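Local coordinates for protein putative sarcosine dimethylglycine methyltransferase (PDB 2O57) that probably transfers methyl groups from S-adenosylmethionine to glycine derivatives such as sarcosine or dimethylglycine, at residues Q83-D88 against N149-I154; S107-N112 against N133-Y138; K178-M183 against L290-D295. All coordinates share one frame; numbering follows the deposited sequence.

Contact 1: Q83-D88 against N149-I154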
ATOM      1  N   GLN A  83     -24.223  10.903  -0.529  1.00 18.01           N
ATOM      2  CA  GLN A  83     -24.808  11.072  -1.870  1.00 19.04           C
ATOM      3  C   GLN A  83     -23.817  11.150  -3.075  1.00 17.63           C
ATOM      4  O   GLN A  83     -24.251  11.329  -4.225  1.00 16.65           O
ATOM      5  CB  GLN A  83     -25.808  12.240  -1.890  1.00 18.93           C
ATOM      6  CG  GLN A  83     -26.990  12.066  -0.914  1.00 22.43           C
ATOM      7  CD  GLN A  83     -28.069  13.130  -1.122  1.00 22.84           C
ATOM      8  OE1 GLN A  83     -29.241  12.809  -1.340  1.00 30.57           O
ATOM      9  NE2 GLN A  83     -27.678  14.399  -1.063  1.00 24.77           N
ATOM     10  N   ALA A  84     -22.505  10.992  -2.830  1.00 16.78           N
ATOM     11  CA  ALA A  84     -21.556  10.812  -3.932  1.00 15.76           C
ATOM     12  C   ALA A  84     -21.955   9.549  -4.681  1.00 15.63           C
ATOM     13  O   ALA A  84     -22.478   8.600  -4.097  1.00 15.77           O
ATOM     14  CB  ALA A  84     -20.082  10.694  -3.419  1.00 14.19           C
ATOM     15  N   LYS A  85     -21.695   9.526  -5.969  1.00 15.72           N
ATOM     16  CA  LYS A  85     -22.117   8.407  -6.797  1.00 15.98           C
ATOM     17  C   LYS A  85     -20.913   7.602  -7.258  1.00 14.56           C
ATOM     18  O   LYS A  85     -19.988   8.134  -7.892  1.00 12.91           O
ATOM     19  CB  LYS A  85     -22.890   8.935  -8.022  1.00 17.02           C
ATOM     20  CG  LYS A  85     -23.700   7.877  -8.714  1.00 21.51           C
ATOM     21  CD  LYS A  85     -25.154   7.995  -8.353  1.00 28.56           C
ATOM     22  CE  LYS A  85     -25.964   6.953  -9.128  1.00 33.79           C
ATOM     23  NZ  LYS A  85     -25.938   7.225 -10.617  1.00 38.31           N
ATOM     24  N   GLY A  86     -20.932   6.319  -6.920  1.00 13.35           N
ATOM     25  CA  GLY A  86     -19.865   5.435  -7.322  1.00 12.80           C
ATOM     26  C   GLY A  86     -20.360   4.312  -8.174  1.00 13.22           C
ATOM     27  O   GLY A  86     -21.574   3.999  -8.186  1.00 13.11           O
ATOM     28  N   LEU A  87     -19.404   3.731  -8.890  1.00 12.23           N
ATOM     29  CA  LEU A  87     -19.596   2.618  -9.785  1.00 11.44           C
ATOM     30  C   LEU A  87     -18.754   1.448  -9.296  1.00 11.69           C
ATOM     31  O   LEU A  87     -17.512   1.581  -9.095  1.00 10.42           O
ATOM     32  CB  LEU A  87     -19.179   3.045 -11.199  1.00 10.72           C
ATOM     33  CG  LEU A  87     -19.149   1.941 -12.248  1.00 13.16           C
ATOM     34  CD1 LEU A  87     -20.575   1.308 -12.448  1.00 12.62           C
ATOM     35  CD2 LEU A  87     -18.502   2.404 -13.550  1.00 10.98           C
ATOM     36  N   ASP A  88     -19.402   0.299  -9.067  1.00 12.11           N
ATOM     37  CA  ASP A  88     -18.644  -0.882  -8.626  1.00 12.25           C
ATOM     38  C   ASP A  88     -18.490  -1.814  -9.820  1.00 12.33           C
ATOM     39  O   ASP A  88     -19.471  -2.419 -10.269  1.00 12.71           O
ATOM     40  CB  ASP A  88     -19.300  -1.604  -7.441  1.00 12.67           C
ATOM     41  CG  ASP A  88     -18.466  -2.800  -6.927  1.00 13.43           C
ATOM     42  OD1 ASP A  88     -17.535  -3.299  -7.619  1.00 16.27           O
ATOM     43  OD2 ASP A  88     -18.769  -3.246  -5.814  1.00 18.38           O
ATOM     44  N   ASN A 149     -18.788  11.185 -17.700  1.00 15.89           N
ATOM     45  CA  ASN A 149     -18.741  12.047 -16.540  1.00 15.66           C
ATOM     46  C   ASN A 149     -19.877  11.815 -15.557  1.00 15.87           C
ATOM     47  O   ASN A 149     -20.487  12.779 -15.123  1.00 15.05           O
ATOM     48  CB  ASN A 149     -18.724  13.522 -16.971  1.00 16.04           C
ATOM     49  CG  ASN A 149     -17.592  13.835 -17.888  1.00 18.01           C
ATOM     50  OD1 ASN A 149     -16.439  13.514 -17.578  1.00 20.28           O
ATOM     51  ND2 ASN A 149     -17.896  14.435 -19.046  1.00 18.97           N
ATOM     52  N   SER A 150     -20.165  10.543 -15.251  1.00 14.93           N
ATOM     53  CA  SER A 150     -21.262  10.160 -14.355  1.00 16.57           C
ATOM     54  C   SER A 150     -20.856   9.951 -12.886  1.00 16.18           C
ATOM     55  O   SER A 150     -21.667  10.190 -11.994  1.00 16.67           O
ATOM     56  CB  SER A 150     -21.919   8.845 -14.848  1.00 16.80           C
ATOM     57  OG  SER A 150     -22.819   9.095 -15.919  1.00 17.74           O
ATOM     58  N   TYR A 151     -19.620   9.492 -12.641  1.00 15.46           N
ATOM     59  CA  TYR A 151     -19.254   9.030 -11.309  1.00 15.02           C
ATOM     60  C   TYR A 151     -18.257   9.864 -10.533  1.00 14.66           C
ATOM     61  O   TYR A 151     -17.232  10.272 -11.049  1.00 16.07           O
ATOM     62  CB  TYR A 151     -18.812   7.547 -11.369  1.00 14.47           C
ATOM     63  CG  TYR A 151     -19.953   6.663 -11.844  1.00 12.78           C
ATOM     64  CD1 TYR A 151     -20.997   6.338 -10.983  1.00 11.26           C
ATOM     65  CD2 TYR A 151     -20.011   6.215 -13.155  1.00 14.86           C
ATOM     66  CE1 TYR A 151     -22.062   5.569 -11.397  1.00 11.80           C
ATOM     67  CE2 TYR A 151     -21.072   5.436 -13.611  1.00 15.24           C
ATOM     68  CZ  TYR A 151     -22.104   5.126 -12.723  1.00 16.75           C
ATOM     69  OH  TYR A 151     -23.167   4.351 -13.138  1.00 16.24           O
ATOM     70  N   ASP A 152     -18.539  10.059  -9.257  1.00 14.23           N
ATOM     71  CA  ASP A 152     -17.549  10.620  -8.366  1.00 14.16           C
ATOM     72  C   ASP A 152     -16.390   9.662  -8.134  1.00 13.89           C
ATOM     73  O   ASP A 152     -15.281  10.098  -7.919  1.00 13.17           O
ATOM     74  CB  ASP A 152     -18.213  10.995  -7.060  1.00 13.91           C
ATOM     75  CG  ASP A 152     -19.293  12.026  -7.260  1.00 15.97           C
ATOM     76  OD1 ASP A 152     -18.906  13.134  -7.673  1.00 15.64           O
ATOM     77  OD2 ASP A 152     -20.494  11.716  -7.081  1.00 13.70           O
ATOM     78  N   PHE A 153     -16.657   8.353  -8.182  1.00 12.72           N
ATOM     79  CA  PHE A 153     -15.641   7.340  -7.894  1.00 12.73           C
ATOM     80  C   PHE A 153     -16.008   5.976  -8.491  1.00 12.08           C
ATOM     81  O   PHE A 153     -17.179   5.699  -8.817  1.00 12.94           O
ATOM     82  CB  PHE A 153     -15.357   7.213  -6.373  1.00 12.11           C
ATOM     83  CG  PHE A 153     -16.501   6.644  -5.579  1.00 15.14           C
ATOM     84  CD1 PHE A 153     -16.584   5.264  -5.336  1.00 15.74           C
ATOM     85  CD2 PHE A 153     -17.493   7.485  -5.039  1.00 13.06           C
ATOM     86  CE1 PHE A 153     -17.665   4.734  -4.583  1.00 14.22           C
ATOM     87  CE2 PHE A 153     -18.561   6.969  -4.284  1.00 14.21           C
ATOM     88  CZ  PHE A 153     -18.636   5.580  -4.055  1.00 11.99           C
ATOM     89  N   ILE A 154     -14.967   5.183  -8.709  1.00 11.11           N
ATOM     90  CA  ILE A 154     -15.047   3.793  -9.145  1.00 10.71           C
ATOM     91  C   ILE A 154     -14.300   2.912  -8.123  1.00 11.34           C
ATOM     92  O   ILE A 154     -13.184   3.246  -7.651  1.00 11.23           O
ATOM     93  CB  ILE A 154     -14.442   3.557 -10.553  1.00 11.14           C
ATOM     94  CG1 ILE A 154     -15.236   4.314 -11.595  1.00 10.68           C
ATOM     95  CG2 ILE A 154     -14.368   2.013 -10.898  1.00 11.01           C
ATOM     96  CD1 ILE A 154     -14.579   4.339 -13.048  1.00  9.77           C
TER
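Leu87 and Ile154 pair in parallel, as do Gly86 and Phe153, where strand 85-89 meets strand 151-157 in the middle of the Rossmann-like methyltransferase sheet. Backbone bonding is sparse: Leu87 N gives a hydrogen bond of 3.0 Å to Phe153 O, while Lys85 O receives only weak ones from Asp152 N and Phe153 N, where the chain turns a corner at Asp152. Just before the bridges a side chain takes over, and Asp152 OD2 accepts Lys85 N through its anti lone pair at 2.7 Å, nearly straight at 174°. The other oxygen, OD1, is held by a salt bridge to Lys178.

Two aromatic rings lie against strand 85-89 from its two sides. Tyr151, its CG anti to the carbonyl carbon (chi1 -62°), sets its ring with one face against Leu87 CB, 3.6 Å from the centroid. Leu87 CD1 reaches toward Tyr151 CZ and OH, CD2 along the CD2-CE2 side of the ring. Lys85 CG packs near Tyr151 CD1 and CE1, and the phenol's partner is Asp109. On the other side the Phe153 ring lies with its face against Gly86 CA, which sits over the ring centre, 3.5 Å from the centroid.

Contact 2: S107-N112 against N133-Y138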
ATOM      1  N   SER A 107     -24.218   6.525  -2.981  1.00 15.78           N
ATOM      2  CA  SER A 107     -25.004   5.666  -3.856  1.00 17.15           C
ATOM      3  C   SER A 107     -24.064   4.878  -4.772  1.00 16.40           C
ATOM      4  O   SER A 107     -23.052   5.415  -5.239  1.00 16.37           O
ATOM      5  CB  SER A 107     -25.938   6.533  -4.698  1.00 17.23           C
ATOM      6  OG  SER A 107     -26.877   7.211  -3.850  1.00 21.05           O
ATOM      7  N   ILE A 108     -24.392   3.621  -5.030  1.00 15.97           N
ATOM      8  CA  ILE A 108     -23.531   2.747  -5.830  1.00 15.81           C
ATOM      9  C   ILE A 108     -24.314   2.115  -6.974  1.00 15.71           C
ATOM     10  O   ILE A 108     -25.358   1.495  -6.740  1.00 14.88           O
ATOM     11  CB  ILE A 108     -22.927   1.584  -4.982  1.00 16.92           C
ATOM     12  CG1 ILE A 108     -22.115   2.108  -3.769  1.00 17.26           C
ATOM     13  CG2 ILE A 108     -22.067   0.649  -5.852  1.00 14.32           C
ATOM     14  CD1 ILE A 108     -20.770   2.662  -4.133  1.00 14.35           C
ATOM     15  N   ASP A 109     -23.778   2.221  -8.195  1.00 13.80           N
ATOM     16  CA  ASP A 109     -24.269   1.400  -9.301  1.00 13.70           C
ATOM     17  C   ASP A 109     -23.303   0.224  -9.442  1.00 13.73           C
ATOM     18  O   ASP A 109     -22.097   0.431  -9.592  1.00 12.89           O
ATOM     19  CB  ASP A 109     -24.294   2.173 -10.609  1.00 12.94           C
ATOM     20  CG  ASP A 109     -25.317   3.301 -10.610  1.00 14.05           C
ATOM     21  OD1 ASP A 109     -26.288   3.263  -9.838  1.00 16.38           O
ATOM     22  OD2 ASP A 109     -25.163   4.209 -11.416  1.00 15.23           O
ATOM     23  N   CYS A 110     -23.847  -0.997  -9.447  1.00 12.66           N
ATOM     24  CA  CYS A 110     -23.035  -2.196  -9.613  1.00 12.80           C
ATOM     25  C   CYS A 110     -23.091  -2.600 -11.077  1.00 12.70           C
ATOM     26  O   CYS A 110     -24.185  -2.602 -11.682  1.00 12.92           O
ATOM     27  CB  CYS A 110     -23.571  -3.333  -8.716  1.00 12.20           C
ATOM     28  SG  CYS A 110     -23.486  -3.042  -6.976  1.00 14.99           S
ATOM     29  N   LEU A 111     -21.934  -2.909 -11.662  1.00 11.50           N
ATOM     30  CA  LEU A 111     -21.883  -3.467 -13.009  1.00 12.69           C
ATOM     31  C   LEU A 111     -21.274  -4.839 -12.917  1.00 13.16           C
ATOM     32  O   LEU A 111     -20.173  -4.999 -12.378  1.00 13.59           O
ATOM     33  CB  LEU A 111     -21.090  -2.589 -13.984  1.00 13.05           C
ATOM     34  CG  LEU A 111     -21.154  -3.026 -15.455  1.00 14.06           C
ATOM     35  CD1 LEU A 111     -22.560  -2.847 -16.002  1.00 12.15           C
ATOM     36  CD2 LEU A 111     -20.165  -2.158 -16.257  1.00 13.94           C
ATOM     37  N   ASN A 112     -21.983  -5.841 -13.419  1.00 11.72           N
ATOM     38  CA  ASN A 112     -21.514  -7.198 -13.240  1.00 13.16           C
ATOM     39  C   ASN A 112     -22.011  -8.050 -14.410  1.00 13.08           C
ATOM     40  O   ASN A 112     -23.144  -7.848 -14.878  1.00 13.33           O
ATOM     41  CB  ASN A 112     -22.060  -7.722 -11.908  1.00 12.49           C
ATOM     42  CG  ASN A 112     -21.327  -8.931 -11.383  1.00 15.78           C
ATOM     43  OD1 ASN A 112     -20.110  -8.893 -11.165  1.00 21.89           O
ATOM     44  ND2 ASN A 112     -22.074  -9.988 -11.071  1.00 16.35           N
ATOM     45  N   ASN A 133     -30.445   3.126  -2.849  1.00 20.77           N
ATOM     46  CA  ASN A 133     -29.048   3.551  -2.951  1.00 21.00           C
ATOM     47  C   ASN A 133     -28.202   2.696  -3.860  1.00 19.33           C
ATOM     48  O   ASN A 133     -27.136   3.134  -4.299  1.00 18.58           O
ATOM     49  CB  ASN A 133     -28.365   3.646  -1.568  1.00 22.10           C
ATOM     50  CG  ASN A 133     -28.713   4.948  -0.811  1.00 24.82           C
ATOM     51  OD1 ASN A 133     -27.831   5.804  -0.550  1.00 28.54           O
ATOM     52  ND2 ASN A 133     -29.990   5.097  -0.450  1.00 23.75           N
ATOM     53  N   ILE A 134     -28.661   1.478  -4.146  1.00 19.11           N
ATOM     54  CA  ILE A 134     -27.860   0.550  -4.962  1.00 17.75           C
ATOM     55  C   ILE A 134     -28.651   0.077  -6.187  1.00 18.24           C
ATOM     56  O   ILE A 134     -29.764  -0.455  -6.060  1.00 16.89           O
ATOM     57  CB  ILE A 134     -27.341  -0.679  -4.145  1.00 18.30           C
ATOM     58  CG1 ILE A 134     -26.636  -0.233  -2.848  1.00 16.23           C
ATOM     59  CG2 ILE A 134     -26.381  -1.558  -5.022  1.00 16.89           C
ATOM     60  CD1 ILE A 134     -26.404  -1.405  -1.845  1.00 17.28           C
ATOM     61  N   THR A 135     -28.076   0.285  -7.369  1.00 17.24           N
ATOM     62  CA  THR A 135     -28.671  -0.257  -8.575  1.00 19.02           C
ATOM     63  C   THR A 135     -27.775  -1.335  -9.129  1.00 18.39           C
ATOM     64  O   THR A 135     -26.564  -1.287  -8.963  1.00 19.70           O
ATOM     65  CB  THR A 135     -28.939   0.809  -9.653  1.00 18.76           C
ATOM     66  OG1 THR A 135     -27.684   1.237 -10.188  1.00 23.61           O
ATOM     67  CG2 THR A 135     -29.645   1.985  -9.078  1.00 18.98           C
ATOM     68  N   VAL A 136     -28.351  -2.322  -9.785  1.00 17.36           N
ATOM     69  CA  VAL A 136     -27.541  -3.403 -10.292  1.00 16.87           C
ATOM     70  C   VAL A 136     -27.791  -3.455 -11.794  1.00 18.48           C
ATOM     71  O   VAL A 136     -28.941  -3.618 -12.232  1.00 15.52           O
ATOM     72  CB  VAL A 136     -27.932  -4.792  -9.653  1.00 16.77           C
ATOM     73  CG1 VAL A 136     -27.018  -5.893 -10.177  1.00 15.81           C
ATOM     74  CG2 VAL A 136     -27.856  -4.759  -8.121  1.00 13.39           C
ATOM     75  N   LYS A 137     -26.710  -3.344 -12.569  1.00 19.41           N
ATOM     76  CA  LYS A 137     -26.786  -3.359 -14.040  1.00 21.70           C
ATOM     77  C   LYS A 137     -25.926  -4.501 -14.576  1.00 20.92           C
ATOM     78  O   LYS A 137     -24.889  -4.814 -14.010  1.00 20.39           O
ATOM     79  CB  LYS A 137     -26.270  -2.023 -14.603  1.00 22.91           C
ATOM     80  CG  LYS A 137     -26.794  -0.729 -13.892  1.00 23.94           C
ATOM     81  CD  LYS A 137     -25.856   0.470 -14.215  1.00 25.34           C
ATOM     82  CE  LYS A 137     -26.352   1.806 -13.592  1.00 26.56           C
ATOM     83  NZ  LYS A 137     -27.554   2.417 -14.273  1.00 27.73           N
ATOM     84  N   TYR A 138     -26.408  -5.165 -15.619  1.00 20.83           N
ATOM     85  CA  TYR A 138     -25.667  -6.180 -16.326  1.00 21.28           C
ATOM     86  C   TYR A 138     -24.811  -5.487 -17.372  1.00 21.07           C
ATOM     87  O   TYR A 138     -25.261  -4.540 -18.025  1.00 20.66           O
ATOM     88  CB  TYR A 138     -26.619  -7.157 -17.020  1.00 22.01           C
ATOM     89  CG  TYR A 138     -25.953  -8.097 -18.007  1.00 23.82           C
ATOM     90  CD1 TYR A 138     -25.417  -9.310 -17.583  1.00 23.18           C
ATOM     91  CD2 TYR A 138     -25.866  -7.780 -19.370  1.00 25.25           C
ATOM     92  CE1 TYR A 138     -24.809 -10.183 -18.471  1.00 23.32           C
ATOM     93  CE2 TYR A 138     -25.262  -8.658 -20.270  1.00 26.74           C
ATOM     94  CZ  TYR A 138     -24.740  -9.864 -19.808  1.00 26.16           C
ATOM     95  OH  TYR A 138     -24.134 -10.757 -20.676  1.00 27.08           O
TER
HETATM   96  O   HOH W   1     -27.139   4.005  -7.324  1.00 36.63           O
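Asp109 OD1 accepts a hydrogen bond from Thr135 OG1, unusually short at 2.5 Å, and one of 2.8 Å from a water also within bonding range of Asn133 O. The two side chains stand side by side on one face of the sheet. Thr135 OG1 lies between its backbone N and carbonyl carbon (chi1 71°), which turns the hydroxyl to the aspartate and leaves Thr135 CG2 3.7 Å from Asp109 OD1. Asp109 OD2 is gripped by Lys85 NZ in a salt bridge and by Tyr151 OH, contacts that would favour a charged carboxylate. Lys137 crosses the same carboxylate with its CE 3.5 Å from OD2, its NZ staying 4.1 Å away, beyond a salt bridge. Farther along this face Leu111 CD1 packs near the backbone of Lys137 and Tyr138.

On the other face Cys110 SG meets Ile134 CG2 at 3.8 Å. Five backbone hydrogen bonds alternate from Ile108 N to Asn112 N; that from Cys110 N to Thr135 O is almost straight, at 174°. Asn112, at the strand's end, bonds Gln117 and the Gly92 amide in the glycine-rich turn. Strand 107-112, helix 115-128 and strand 134-138 form a beta-alpha-beta unit, characteristic of the Rossmann-like methyltransferase fold.

Contact 3: K178-M183 against L290-D295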
ATOM      1  N   LYS A 178     -16.250  11.502 -13.461  1.00 14.21           N
ATOM      2  CA  LYS A 178     -16.257  12.968 -13.529  1.00 14.94           C
ATOM      3  C   LYS A 178     -14.826  13.480 -13.464  1.00 14.38           C
ATOM      4  O   LYS A 178     -13.938  12.799 -12.960  1.00 13.86           O
ATOM      5  CB  LYS A 178     -17.050  13.569 -12.379  1.00 15.18           C
ATOM      6  CG  LYS A 178     -18.548  13.231 -12.365  1.00 18.03           C
ATOM      7  CD  LYS A 178     -19.253  14.147 -11.373  1.00 24.00           C
ATOM      8  CE  LYS A 178     -20.302  13.403 -10.571  1.00 28.33           C
ATOM      9  NZ  LYS A 178     -20.769  14.301  -9.443  1.00 28.87           N
ATOM     10  N   PRO A 179     -14.592  14.713 -13.946  1.00 15.79           N
ATOM     11  CA  PRO A 179     -13.286  15.334 -13.708  1.00 14.41           C
ATOM     12  C   PRO A 179     -12.953  15.288 -12.208  1.00 14.61           C
ATOM     13  O   PRO A 179     -13.816  15.548 -11.357  1.00 13.79           O
ATOM     14  CB  PRO A 179     -13.508  16.785 -14.169  1.00 15.64           C
ATOM     15  CG  PRO A 179     -14.594  16.646 -15.256  1.00 16.25           C
ATOM     16  CD  PRO A 179     -15.512  15.593 -14.706  1.00 15.77           C
ATOM     17  N   ARG A 180     -11.722  14.901 -11.898  1.00 13.99           N
ATOM     18  CA  ARG A 180     -11.234  14.787 -10.513  1.00 15.67           C
ATOM     19  C   ARG A 180     -11.893  13.652  -9.726  1.00 14.09           C
ATOM     20  O   ARG A 180     -11.633  13.502  -8.554  1.00 14.93           O
ATOM     21  CB  ARG A 180     -11.275  16.114  -9.754  1.00 14.58           C
ATOM     22  CG  ARG A 180     -10.509  17.261 -10.461  1.00 18.49           C
ATOM     23  CD  ARG A 180     -10.219  18.451  -9.504  1.00 17.91           C
ATOM     24  NE  ARG A 180      -9.376  18.043  -8.359  1.00 20.27           N
ATOM     25  CZ  ARG A 180      -8.065  17.765  -8.414  1.00 24.01           C
ATOM     26  NH1 ARG A 180      -7.382  17.795  -9.565  1.00 22.69           N
ATOM     27  NH2 ARG A 180      -7.425  17.420  -7.303  1.00 25.09           N
ATOM     28  N   GLY A 181     -12.718  12.849 -10.397  1.00 14.03           N
ATOM     29  CA  GLY A 181     -13.164  11.568  -9.845  1.00 13.05           C
ATOM     30  C   GLY A 181     -12.020  10.627  -9.532  1.00 13.09           C
ATOM     31  O   GLY A 181     -10.947  10.721 -10.131  1.00 13.46           O
ATOM     32  N   VAL A 182     -12.236   9.706  -8.589  1.00 12.94           N
ATOM     33  CA  VAL A 182     -11.140   8.886  -8.098  1.00 13.04           C
ATOM     34  C   VAL A 182     -11.496   7.410  -8.308  1.00 13.47           C
ATOM     35  O   VAL A 182     -12.642   7.009  -8.070  1.00 12.66           O
ATOM     36  CB  VAL A 182     -10.810   9.200  -6.595  1.00 12.73           C
ATOM     37  CG1 VAL A 182      -9.760   8.214  -6.011  1.00 12.40           C
ATOM     38  CG2 VAL A 182     -10.234  10.621  -6.462  1.00 12.57           C
HETATM   39  N   MSE A 183     -10.529   6.613  -8.756  1.00 12.92           N
HETATM   40  CA  MSE A 183     -10.778   5.182  -8.873  1.00 13.19           C
HETATM   41  C   MSE A 183      -9.877   4.401  -7.939  1.00 12.80           C
HETATM   42  O   MSE A 183      -8.650   4.588  -7.959  1.00 13.96           O
HETATM   43  CB  MSE A 183     -10.539   4.707 -10.303  1.00 12.10           C
HETATM   44  CG  MSE A 183     -10.612   3.175 -10.415  1.00 13.98           C
HETATM   45 SE   MSE A 183     -10.957   2.479 -12.200  1.00 14.56          SE
HETATM   46  CE  MSE A 183      -9.296   2.808 -12.995  1.00 14.60           C
ATOM     47  N   LEU A 290      -4.758   3.692  -6.582  1.00  9.07           N
ATOM     48  CA  LEU A 290      -5.748   4.754  -6.674  1.00  9.40           C
ATOM     49  C   LEU A 290      -5.318   5.724  -7.750  1.00  8.99           C
ATOM     50  O   LEU A 290      -4.123   6.063  -7.884  1.00  9.17           O
ATOM     51  CB  LEU A 290      -5.927   5.482  -5.357  1.00  8.69           C
ATOM     52  CG  LEU A 290      -6.894   4.847  -4.349  1.00 12.81           C
ATOM     53  CD1 LEU A 290      -6.134   3.692  -3.565  1.00 10.88           C
ATOM     54  CD2 LEU A 290      -7.247   5.972  -3.448  1.00 12.92           C
ATOM     55  N   PHE A 291      -6.299   6.157  -8.525  1.00  8.66           N
ATOM     56  CA  PHE A 291      -6.074   7.076  -9.630  1.00  9.27           C
ATOM     57  C   PHE A 291      -6.992   8.258  -9.463  1.00  9.40           C
ATOM     58  O   PHE A 291      -8.040   8.143  -8.819  1.00  9.85           O
ATOM     59  CB  PHE A 291      -6.446   6.426 -10.965  1.00  9.75           C
ATOM     60  CG  PHE A 291      -5.764   5.112 -11.243  1.00 10.47           C
ATOM     61  CD1 PHE A 291      -4.502   5.078 -11.830  1.00 11.40           C
ATOM     62  CD2 PHE A 291      -6.411   3.912 -10.961  1.00 10.65           C
ATOM     63  CE1 PHE A 291      -3.880   3.854 -12.121  1.00 12.95           C
ATOM     64  CE2 PHE A 291      -5.807   2.686 -11.258  1.00 13.22           C
ATOM     65  CZ  PHE A 291      -4.541   2.660 -11.835  1.00 12.55           C
ATOM     66  N   ARG A 292      -6.617   9.390 -10.045  1.00  8.34           N
ATOM     67  CA  ARG A 292      -7.559  10.482 -10.179  1.00  9.12           C
ATOM     68  C   ARG A 292      -7.637  10.931 -11.638  1.00  7.88           C
ATOM     69  O   ARG A 292      -6.626  10.955 -12.343  1.00  7.97           O
ATOM     70  CB  ARG A 292      -7.192  11.656  -9.268  1.00  9.24           C
ATOM     71  CG  ARG A 292      -8.240  12.780  -9.260  1.00  8.72           C
ATOM     72  CD  ARG A 292      -7.853  14.008  -8.433  1.00 10.70           C
ATOM     73  NE  ARG A 292      -7.744  13.797  -6.988  1.00 16.99           N
ATOM     74  CZ  ARG A 292      -8.747  13.802  -6.099  1.00 18.97           C
ATOM     75  NH1 ARG A 292     -10.040  13.954  -6.461  1.00 16.74           N
ATOM     76  NH2 ARG A 292      -8.441  13.636  -4.823  1.00 17.06           N
ATOM     77  N   LYS A 293      -8.839  11.258 -12.100  1.00  7.72           N
ATOM     78  CA  LYS A 293      -9.021  11.834 -13.428  1.00  7.03           C
ATOM     79  C   LYS A 293      -8.586  13.329 -13.457  1.00  9.20           C
ATOM     80  O   LYS A 293      -9.397  14.246 -13.234  1.00  8.02           O
ATOM     81  CB  LYS A 293     -10.469  11.696 -13.899  1.00  6.54           C
ATOM     82  CG  LYS A 293     -10.682  12.160 -15.333  1.00  6.02           C
ATOM     83  CD  LYS A 293     -12.101  11.776 -15.851  1.00  6.64           C
ATOM     84  CE  LYS A 293     -12.437  12.478 -17.169  1.00  5.92           C
ATOM     85  NZ  LYS A 293     -13.815  12.066 -17.649  1.00  4.80           N
ATOM     86  N   SER A 294      -7.293  13.534 -13.688  1.00 10.67           N
ATOM     87  CA  SER A 294      -6.663  14.865 -13.750  1.00 13.52           C
ATOM     88  C   SER A 294      -5.290  14.663 -14.359  1.00 14.11           C
ATOM     89  O   SER A 294      -4.727  13.556 -14.304  1.00 14.03           O
ATOM     90  CB  SER A 294      -6.507  15.517 -12.356  1.00 13.23           C
ATOM     91  OG  SER A 294      -5.734  14.689 -11.501  1.00 17.20           O
ATOM     92  N   ASP A 295      -4.751  15.747 -14.884  1.00 16.04           N
ATOM     93  CA  ASP A 295      -3.446  15.764 -15.524  1.00 18.18           C
ATOM     94  C   ASP A 295      -2.333  15.517 -14.509  1.00 18.46           C
ATOM     95  O   ASP A 295      -1.345  14.858 -14.827  1.00 19.19           O
ATOM     96  CB  ASP A 295      -3.266  17.121 -16.227  1.00 18.97           C
ATOM     97  CG  ASP A 295      -2.013  17.190 -17.098  1.00 22.51           C
ATOM     98  OD1 ASP A 295      -1.602  16.147 -17.667  1.00 24.52           O
ATOM     99  OD2 ASP A 295      -1.454  18.314 -17.230  1.00 26.62           O
TER
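Arg292 lies on the Val182 face of the sheet and bends over to Arg180 at the turn before strand 181-190, and its side chain carries much of this antiparallel contact. Arg292 CB lies 4.0 Å from Gly181 O. Arg292 CG, anti to the backbone N (chi1 -174°), is 3.5 Å from both Arg180 O and Gly181 O. CD sits over one face of the Arg180 guanidinium, toward its rim. The bend at chi3 brings NE near Arg180 NH2, and the guanidinium beyond it is sandwiched: Arg180 NH2 lies over one face and Val182 CG2 over the opposite one. Val182 CG2 comes within 3.3 Å of Arg292 NH1. The two guanidinium planes are only 8° apart, a flat stack of like charges whose centres are 4.6 Å apart. Arg292 NH1 gives Arg180 O a hydrogen bond of 2.7 Å, bent to 136° at the hydrogen. Arg292 NH2 has a weak hydrogen bond to Thr77 O and a long, weak ion pair with Glu52 of the second subunit.

A type II turn from Lys178 to Gly181 presents Arg180 N to Lys293 O, and Lys293 N bonds Gly181 O. Farther along, Met183 and Phe291 form a hydrogen-bonded pair through both N-H groups. On their face the selenomethionine Met183 CE touches Phe291 CD2 at 3.7 Å, the side chains running side by side. Lys293 passes its CD by Lys178 O, and its NZ goes on to Leu177 O, Ala174 O and Asn149.

The pairing joins the parallel part of the sheet to its antiparallel end. Strand 226-233 borders strand 284-293 on its other side; helix 166-176 packs on the Met183 face, and helix 59-76 on the face of Val182.

In the fold
All three contacts belong to one seven-stranded mixed sheet, ordered 134-138, 107-112, 85-89, 151-157, 181-190, 284-293, 226-233. Contact 2 lies within the chain span between the two halves of contact 1, and contact 3 opens afterwards. The centres of contacts 1 and 2 are about 10 Å apart, joined by a probable hydrogen bond of Asp88 N with Asp109 O and by Phe153 packing on Ile108; those of contacts 1 and 3, about 11 Å apart, are joined by Phe153 packing on Val182. Contacts 2 and 3 do not touch, their nearest atoms being about 10 Å apart. The 3-2-1-4-5-7-6 strand order is that of class I methyltransferases, consistent with cofactor binding at the C-terminal ends of the parallel strands.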